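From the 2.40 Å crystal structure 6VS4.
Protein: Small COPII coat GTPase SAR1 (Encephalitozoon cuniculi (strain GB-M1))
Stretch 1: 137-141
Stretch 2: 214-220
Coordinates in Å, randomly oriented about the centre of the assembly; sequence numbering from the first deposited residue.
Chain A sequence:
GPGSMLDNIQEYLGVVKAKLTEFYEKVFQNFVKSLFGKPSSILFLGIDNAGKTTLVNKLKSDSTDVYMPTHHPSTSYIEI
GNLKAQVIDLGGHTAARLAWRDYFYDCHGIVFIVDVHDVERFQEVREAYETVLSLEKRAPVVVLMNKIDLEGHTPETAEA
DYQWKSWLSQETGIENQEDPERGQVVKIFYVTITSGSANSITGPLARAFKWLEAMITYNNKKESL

Stretch 1, residues 137-141: KRAPV
Stretch 2, residues 214-220: AMITYNN

Residues 214-220 lie within a longer helix, with phi near -65° and psi between -32° and -44°; the i to i-4 bonds Tyr 218 N to Ala 214 O (2.9 Å), Asn 219 N to Met 215 O (3.0 Å) and Asn 220 N to Ile 216 O (3.0 Å) fix its pitch. The other stretch is irregular through Pro 140: phi/psi are -113/7° at Lys 137, -127/-37° at Arg 138, -74/146° at Ala 139 and -64/146° at Pro 140, before strand geometry at Val 141 (-122/119°). The register is set by Pro 140 CA and Met 215 CA, 6.3 Å apart.

Pro 140, buried and C-gamma endo, points toward the helix and has 71 Å² covered, the largest share of the 175 Å² buried in total. The compact apolar ring packs Pro 140 CB against Met 215 CB (3.7 Å) and Pro 140 CG against Ile 216 CG1 (3.8 Å). Met 215 (m, m, t) starts toward the loop, but its end leads away; Ile 216 (m, t) projects sideways. One turn beyond Met 215, Asn 219 (chi1 -80°, chi2 24°) points toward the loop. Asn 219 ND2 donates a weak hydrogen bond to Arg 138 O (3.4 Å, N-H...O 151°) and lies 3.8 Å from Pro 140 CD. Because the acceptor is backbone, this bond does not need the Arg 138 side chain, unmodelled beyond CB.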

# COMPACT_ATOMS: atom_id res chain seq x y z
N LYS A 137 -25.02 37.01 14.70
CA LYS A 137 -24.13 38.06 15.15
C LYS A 137 -23.15 37.62 16.24
O LYS A 137 -22.43 38.46 16.78
CB LYS A 137 -24.95 39.27 15.62
CG LYS A 137 -25.59 40.03 14.46
CD LYS A 137 -26.59 41.07 14.91
CE LYS A 137 -27.24 41.72 13.69
NZ LYS A 137 -27.99 42.96 14.03
N ARG A 138 -23.11 36.33 16.55
CA ARG A 138 -22.25 35.83 17.62
C ARG A 138 -21.34 34.69 17.18
O ARG A 138 -20.20 34.61 17.63
CB ARG A 138 -23.11 35.39 18.82
N ALA A 139 -21.83 33.80 16.31
CA ALA A 139 -21.10 32.58 15.99
C ALA A 139 -19.89 32.84 15.10
O ALA A 139 -19.93 33.72 14.23
CB ALA A 139 -22.03 31.58 15.31
N PRO A 140 -18.82 32.08 15.28
CA PRO A 140 -17.65 32.24 14.40
C PRO A 140 -17.98 31.87 12.96
O PRO A 140 -18.78 30.98 12.68
CB PRO A 140 -16.63 31.27 15.00
CG PRO A 140 -17.45 30.27 15.77
CD PRO A 140 -18.62 31.04 16.30
N VAL A 141 -17.34 32.58 12.03
CA VAL A 141 -17.54 32.37 10.61
C VAL A 141 -16.19 32.05 9.99
O VAL A 141 -15.26 32.87 10.05
CB VAL A 141 -18.16 33.60 9.92
CG1 VAL A 141 -18.29 33.35 8.42
CG2 VAL A 141 -19.51 33.95 10.53
N ALA A 214 -11.93 25.68 17.64
CA ALA A 214 -11.32 26.42 18.73
C ALA A 214 -12.13 27.67 19.07
O ALA A 214 -12.26 28.04 20.24
CB ALA A 214 -9.88 26.78 18.38
N MET A 215 -12.69 28.32 18.05
CA MET A 215 -13.50 29.51 18.28
C MET A 215 -14.83 29.16 18.93
O MET A 215 -15.34 29.91 19.76
CB MET A 215 -13.71 30.26 16.97
CG MET A 215 -12.45 30.97 16.48
SD MET A 215 -11.73 32.01 17.77
CE MET A 215 -10.23 32.56 16.97
N ILE A 216 -15.43 28.02 18.55
CA ILE A 216 -16.65 27.58 19.22
C ILE A 216 -16.37 27.27 20.68
O ILE A 216 -17.19 27.55 21.56
CB ILE A 216 -17.26 26.36 18.49
CG1 ILE A 216 -17.73 26.77 17.09
CG2 ILE A 216 -18.43 25.79 19.27
CD1 ILE A 216 -18.20 25.60 16.26
N THR A 217 -15.19 26.70 20.97
CA THR A 217 -14.80 26.41 22.35
C THR A 217 -14.58 27.70 23.13
O THR A 217 -14.90 27.77 24.32
CB THR A 217 -13.54 25.55 22.36
OG1 THR A 217 -13.78 24.33 21.64
CG2 THR A 217 -13.15 25.20 23.78
N TYR A 218 -14.02 28.72 22.47
CA TYR A 218 -13.88 30.04 23.10
C TYR A 218 -15.25 30.60 23.48
O TYR A 218 -15.42 31.17 24.57
CB TYR A 218 -13.14 30.99 22.16
CG TYR A 218 -12.82 32.36 22.73
CD1 TYR A 218 -11.57 32.66 23.27
CD2 TYR A 218 -13.77 33.38 22.70
CE1 TYR A 218 -11.29 33.92 23.78
CE2 TYR A 218 -13.50 34.64 23.22
CZ TYR A 218 -12.26 34.90 23.75
OH TYR A 218 -11.99 36.16 24.25
N ASN A 219 -16.23 30.48 22.58
CA ASN A 219 -17.58 30.95 22.90
C ASN A 219 -18.18 30.18 24.06
O ASN A 219 -18.79 30.78 24.96
CB ASN A 219 -18.47 30.84 21.66
CG ASN A 219 -18.27 31.97 20.69
OD1 ASN A 219 -17.21 32.61 20.68
ND2 ASN A 219 -19.28 32.24 19.87
N ASN A 220 -18.03 28.86 24.07
CA ASN A 220 -18.62 28.06 25.13
C ASN A 220 -17.98 28.35 26.49
O ASN A 220 -18.67 28.28 27.52
CB ASN A 220 -18.49 26.57 24.79
CG ASN A 220 -19.38 26.16 23.62
OD1 ASN A 220 -20.02 26.99 22.99
ND2 ASN A 220 -19.39 24.86 23.32